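PDB 2IA2: putative Transcriptional Regulator from Rhodococcus sp., which probably binds DNA through an IclR-type helix-turn-helix domain and regulates transcription, perhaps in response to a small effector sensed by its C-terminal domain. Local coordinates for residues 149-163 with 190-204. Sequence-based numbering, arbitrary orientation.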
loop_
_atom_site.group_PDB
_atom_site.type_symbol
_atom_site.label_atom_id
_atom_site.label_comp_id
_atom_site.label_asym_id
_atom_site.label_seq_id
_atom_site.Cartn_x
_atom_site.Cartn_y
_atom_site.Cartn_z
ATOM N N SER A 149 3.895 10.503 -26.492
ATOM C CA SER A 149 3.457 9.137 -26.503
ATOM C C SER A 149 2.711 8.822 -25.222
ATOM O O SER A 149 1.674 8.213 -25.268
ATOM C CB SER A 149 4.632 8.142 -26.758
ATOM O OG SER A 149 5.596 8.117 -25.697
HETATM N N MSE A 150 3.250 9.255 -24.077
HETATM C CA MSE A 150 2.563 9.102 -22.798
HETATM C C MSE A 150 1.199 9.843 -22.800
HETATM O O MSE A 150 0.221 9.327 -22.305
HETATM C CB MSE A 150 3.457 9.613 -21.662
HETATM C CG MSE A 150 4.579 8.624 -21.430
HETATM SE SE MSE A 150 5.648 8.912 -19.847
HETATM C CE MSE A 150 6.432 10.634 -20.261
ATOM N N GLY A 151 1.147 11.028 -23.379
ATOM C CA GLY A 151 -0.090 11.782 -23.462
ATOM C C GLY A 151 -1.175 11.065 -24.214
ATOM O O GLY A 151 -2.324 11.044 -23.758
ATOM N N ARG A 152 -0.832 10.450 -25.353
ATOM C CA ARG A 152 -1.821 9.683 -26.130
ATOM C C ARG A 152 -2.285 8.455 -25.442
ATOM O O ARG A 152 -3.438 8.072 -25.577
ATOM C CB ARG A 152 -1.304 9.373 -27.539
ATOM C CG ARG A 152 -1.150 10.673 -28.267
ATOM C CD ARG A 152 -0.809 10.479 -29.739
ATOM N NE ARG A 152 -0.571 11.788 -30.355
ATOM C CZ ARG A 152 -0.107 11.957 -31.596
ATOM N NH1 ARG A 152 0.144 10.908 -32.387
ATOM N NH2 ARG A 152 0.087 13.182 -32.056
ATOM N N VAL A 153 -1.385 7.809 -24.729
ATOM C CA VAL A 153 -1.736 6.712 -23.830
ATOM C C VAL A 153 -2.726 7.160 -22.751
ATOM O O VAL A 153 -3.718 6.451 -22.446
ATOM C CB VAL A 153 -0.446 6.080 -23.189
ATOM C CG1 VAL A 153 -0.786 5.165 -22.019
ATOM C CG2 VAL A 153 0.330 5.284 -24.250
ATOM N N LEU A 154 -2.448 8.300 -22.113
ATOM C CA LEU A 154 -3.311 8.783 -21.022
ATOM C C LEU A 154 -4.681 9.201 -21.560
ATOM O O LEU A 154 -5.712 8.866 -20.938
ATOM C CB LEU A 154 -2.630 9.944 -20.210
ATOM C CG LEU A 154 -1.446 9.420 -19.357
ATOM C CD1 LEU A 154 -0.504 10.543 -18.989
ATOM C CD2 LEU A 154 -1.944 8.693 -18.081
ATOM N N LEU A 155 -4.688 9.919 -22.691
ATOM C CA LEU A 155 -5.930 10.302 -23.352
ATOM C C LEU A 155 -6.808 9.103 -23.782
ATOM O O LEU A 155 -8.044 9.165 -23.674
ATOM C CB LEU A 155 -5.641 11.179 -24.552
ATOM C CG LEU A 155 -4.968 12.518 -24.250
ATOM C CD1 LEU A 155 -4.584 13.226 -25.571
ATOM C CD2 LEU A 155 -5.866 13.388 -23.390
ATOM N N ALA A 156 -6.179 8.015 -24.245
ATOM C CA ALA A 156 -6.905 6.805 -24.609
ATOM C C ALA A 156 -7.621 6.220 -23.393
ATOM O O ALA A 156 -8.622 5.490 -23.534
ATOM C CB ALA A 156 -5.966 5.800 -25.254
ATOM N N GLY A 157 -7.144 6.565 -22.199
ATOM C CA GLY A 157 -7.715 6.066 -20.961
ATOM C C GLY A 157 -8.917 6.857 -20.497
ATOM O O GLY A 157 -9.623 6.409 -19.654
ATOM N N LEU A 158 -9.175 8.035 -21.055
ATOM C CA LEU A 158 -10.330 8.828 -20.626
ATOM C C LEU A 158 -11.689 8.172 -20.939
ATOM O O LEU A 158 -11.782 7.447 -21.905
ATOM C CB LEU A 158 -10.297 10.208 -21.303
ATOM C CG LEU A 158 -9.169 11.107 -20.763
ATOM C CD1 LEU A 158 -9.168 12.396 -21.513
ATOM C CD2 LEU A 158 -9.309 11.313 -19.229
ATOM N N PRO A 159 -12.745 8.459 -20.138
ATOM C CA PRO A 159 -14.129 8.152 -20.620
ATOM C C PRO A 159 -14.390 8.899 -21.931
ATOM O O PRO A 159 -13.876 10.033 -22.094
ATOM C CB PRO A 159 -15.025 8.720 -19.507
ATOM C CG PRO A 159 -14.128 8.639 -18.225
ATOM C CD PRO A 159 -12.745 9.025 -18.771
ATOM N N ASP A 160 -15.152 8.294 -22.851
ATOM C CA ASP A 160 -15.448 8.911 -24.163
ATOM C C ASP A 160 -15.953 10.347 -24.120
ATOM O O ASP A 160 -15.595 11.161 -24.972
ATOM C CB ASP A 160 -16.466 8.059 -24.949
ATOM C CG ASP A 160 -15.851 6.766 -25.496
ATOM O OD1 ASP A 160 -14.628 6.784 -25.838
ATOM O OD2 ASP A 160 -16.590 5.746 -25.577
ATOM N N ASP A 161 -16.784 10.685 -23.142
ATOM C CA ASP A 161 -17.314 12.054 -23.114
ATOM C C ASP A 161 -16.226 13.030 -22.728
ATOM O O ASP A 161 -16.211 14.158 -23.211
ATOM C CB ASP A 161 -18.576 12.238 -22.239
ATOM C CG ASP A 161 -18.440 11.660 -20.823
ATOM O OD1 ASP A 161 -17.353 11.149 -20.443
ATOM O OD2 ASP A 161 -19.465 11.698 -20.089
ATOM N N GLU A 162 -15.310 12.579 -21.873
ATOM C CA GLU A 162 -14.161 13.411 -21.468
ATOM C C GLU A 162 -13.166 13.567 -22.596
ATOM O O GLU A 162 -12.714 14.681 -22.860
ATOM C CB GLU A 162 -13.464 12.865 -20.221
ATOM C CG GLU A 162 -14.372 12.829 -19.018
ATOM C CD GLU A 162 -13.673 12.442 -17.744
ATOM O OE1 GLU A 162 -12.439 12.258 -17.767
ATOM O OE2 GLU A 162 -14.373 12.336 -16.705
ATOM N N LEU A 163 -12.843 12.474 -23.277
ATOM C CA LEU A 163 -12.001 12.557 -24.462
ATOM C C LEU A 163 -12.543 13.541 -25.520
ATOM O O LEU A 163 -11.805 14.361 -26.066
ATOM C CB LEU A 163 -11.802 11.169 -25.077
ATOM C CG LEU A 163 -10.986 11.142 -26.368
ATOM C CD1 LEU A 163 -9.587 11.725 -26.146
ATOM C CD2 LEU A 163 -10.904 9.715 -26.911
ATOM N N ILE A 190 -5.299 8.249 -31.136
ATOM C CA ILE A 190 -5.586 7.925 -29.734
ATOM C C ILE A 190 -6.376 6.614 -29.575
ATOM O O ILE A 190 -6.073 5.822 -28.696
ATOM C CB ILE A 190 -6.301 9.082 -29.012
ATOM C CG1 ILE A 190 -5.333 10.248 -28.802
ATOM C CG2 ILE A 190 -6.886 8.617 -27.714
ATOM C CD1 ILE A 190 -6.000 11.601 -28.701
ATOM N N LEU A 191 -7.392 6.398 -30.414
ATOM C CA LEU A 191 -8.118 5.136 -30.383
ATOM C C LEU A 191 -7.224 3.963 -30.843
ATOM O O LEU A 191 -7.387 2.857 -30.333
ATOM C CB LEU A 191 -9.432 5.195 -31.199
ATOM C CG LEU A 191 -10.428 6.328 -30.899
ATOM C CD1 LEU A 191 -11.700 6.222 -31.811
ATOM C CD2 LEU A 191 -10.796 6.379 -29.435
ATOM N N ALA A 192 -6.301 4.189 -31.785
ATOM C CA ALA A 192 -5.347 3.118 -32.159
ATOM C C ALA A 192 -4.531 2.681 -30.925
ATOM O O ALA A 192 -4.343 1.504 -30.685
ATOM C CB ALA A 192 -4.429 3.565 -33.277
ATOM N N VAL A 193 -4.082 3.644 -30.123
ATOM C CA VAL A 193 -3.388 3.367 -28.867
ATOM C C VAL A 193 -4.238 2.516 -27.941
ATOM O O VAL A 193 -3.752 1.623 -27.289
ATOM C CB VAL A 193 -3.031 4.688 -28.136
ATOM C CG1 VAL A 193 -2.421 4.395 -26.773
ATOM C CG2 VAL A 193 -2.084 5.519 -28.995
ATOM N N ARG A 194 -5.525 2.816 -27.871
ATOM C CA ARG A 194 -6.451 2.008 -27.074
ATOM C C ARG A 194 -6.393 0.549 -27.564
ATOM O O ARG A 194 -6.223 -0.350 -26.762
ATOM C CB ARG A 194 -7.862 2.585 -27.171
ATOM C CG ARG A 194 -8.766 2.363 -25.951
ATOM C CD ARG A 194 -10.105 3.129 -26.162
ATOM N NE ARG A 194 -10.240 4.436 -25.483
ATOM C CZ ARG A 194 -11.366 5.153 -25.448
ATOM N NH1 ARG A 194 -12.444 4.716 -26.090
ATOM N NH2 ARG A 194 -11.424 6.307 -24.796
ATOM N N ALA A 195 -6.459 0.326 -28.882
ATOM C CA ALA A 195 -6.382 -1.043 -29.454
ATOM C C ALA A 195 -5.000 -1.737 -29.323
ATOM O O ALA A 195 -4.937 -2.912 -28.992
ATOM C CB ALA A 195 -6.817 -1.030 -30.920
ATOM N N ASP A 196 -3.901 -1.023 -29.567
ATOM C CA ASP A 196 -2.559 -1.640 -29.546
ATOM C C ASP A 196 -1.945 -1.830 -28.153
ATOM O O ASP A 196 -1.026 -2.637 -27.968
ATOM C CB ASP A 196 -1.617 -0.771 -30.369
ATOM C CG ASP A 196 -2.113 -0.578 -31.782
ATOM O OD1 ASP A 196 -3.113 -1.261 -32.157
ATOM O OD2 ASP A 196 -1.503 0.237 -32.528
ATOM N N GLY A 197 -2.396 -1.039 -27.186
ATOM C CA GLY A 197 -1.747 -1.063 -25.872
ATOM C C GLY A 197 -0.408 -0.307 -25.824
ATOM O O GLY A 197 0.268 -0.325 -24.822
ATOM N N ILE A 198 -0.005 0.329 -26.918
ATOM C CA ILE A 198 1.219 1.137 -26.936
ATOM C C ILE A 198 1.040 2.300 -27.885
ATOM O O ILE A 198 0.130 2.277 -28.685
ATOM C CB ILE A 198 2.498 0.368 -27.355
ATOM C CG1 ILE A 198 2.332 -0.207 -28.728
ATOM C CG2 ILE A 198 2.897 -0.669 -26.296
ATOM C CD1 ILE A 198 3.639 -0.345 -29.486
ATOM N N CYS A 199 1.909 3.316 -27.768
ATOM C CA CYS A 199 1.895 4.436 -28.669
ATOM C C CYS A 199 3.320 4.666 -29.063
ATOM O O CYS A 199 4.201 4.655 -28.203
ATOM C CB CYS A 199 1.342 5.687 -27.953
ATOM S SG CYS A 199 1.465 7.171 -28.963
ATOM N N VAL A 200 3.564 4.797 -30.346
ATOM C CA VAL A 200 4.832 5.259 -30.837
ATOM C C VAL A 200 4.663 6.618 -31.449
ATOM O O VAL A 200 3.827 6.820 -32.297
ATOM C CB VAL A 200 5.449 4.331 -31.842
ATOM C CG1 VAL A 200 6.752 4.834 -32.289
ATOM C CG2 VAL A 200 5.587 2.970 -31.295
ATOM N N LEU A 201 5.449 7.557 -30.967
ATOM C CA LEU A 201 5.416 8.904 -31.454
ATOM C C LEU A 201 6.677 9.206 -32.191
ATOM O O LEU A 201 7.720 9.135 -31.635
ATOM C CB LEU A 201 5.217 9.880 -30.322
ATOM C CG LEU A 201 4.671 11.200 -30.773
ATOM C CD1 LEU A 201 3.597 11.627 -29.893
ATOM C CD2 LEU A 201 5.756 12.204 -30.858
ATOM N N ASP A 202 6.556 9.493 -33.469
ATOM C CA ASP A 202 7.699 9.633 -34.360
ATOM C C ASP A 202 7.871 11.085 -34.749
ATOM O O ASP A 202 7.285 11.552 -35.686
ATOM C CB ASP A 202 7.531 8.788 -35.605
ATOM C CG ASP A 202 8.730 8.861 -36.531
ATOM O OD1 ASP A 202 9.775 9.324 -36.130
ATOM O OD2 ASP A 202 8.615 8.437 -37.668
ATOM N N GLN A 203 8.637 11.791 -33.954
ATOM C CA GLN A 203 9.051 13.184 -34.238
ATOM C C GLN A 203 7.926 14.216 -34.430
ATOM O O GLN A 203 8.051 15.112 -35.254
ATOM C CB GLN A 203 10.044 13.244 -35.417
ATOM C CG GLN A 203 10.992 12.064 -35.469
ATOM C CD GLN A 203 11.988 12.151 -36.581
ATOM O OE1 GLN A 203 12.665 13.158 -36.717
ATOM N NE2 GLN A 203 12.126 11.076 -37.352
ATOM N N GLU A 204 6.850 14.098 -33.652
ATOM C CA GLU A 204 5.769 15.084 -33.695
ATOM C C GLU A 204 5.971 16.184 -32.649
ATOM O O GLU A 204 5.322 17.245 -32.712
ATOM C CB GLU A 204 4.425 14.413 -33.472
ATOM C CG GLU A 204 4.034 13.449 -34.596
ATOM C CD GLU A 204 2.606 12.958 -34.465
ATOM O OE1 GLU A 204 1.716 13.793 -34.225
ATOM O OE2 GLU A 204 2.360 11.754 -34.620
#
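Arg-152 reaches out from helix 149-156 and meets the carboxylate of Glu-204 end-on with two nitrogens. Arg-152 NH2 lies 2.8 Å from Glu-204 OE1, and Arg-152 NH1 makes a longer bond to Glu-204 OE2. The guanidinium and carboxylate planes are turned 62° apart, and both oxygens are met from above the carboxylate plane. Leu-201 CD1 sits over the centre of one guanidinium face, 4.1 Å from Arg-152 CZ. Arg-152 NE bonds to Tyr-146 O and Glu-204 OE1 accepts Ile-180 N, so each partner has a further backbone bond that helps to fix it.

Arg-194 ties the far end of the contact. Its chain bends at chi3 (-100°), which brings Arg-194 NE to 2.7 Å from Ala-156 O, on a lone pair in the carbonyl plane. Arg-194 NH1 meets the syn side of Asp-160 OD1 at 3.0 Å.

Between these salt bridges the packing is mostly apolar. Ile-190 fits as a knob among Arg-152, Leu-155, Ala-156 and Leu-163. Val-193 CG1 touches Val-153 CG2 at 3.8 Å. The axes of segments 149-156 and 190-196 cross at -80°. Met-150 and Leu-154 point away from 190-204 and touch strands 110-117 and 120-127. Helix 149-156 packs between helix 183-196 and the antiparallel sheet, consistent with the GAF-like domain of IclR regulators.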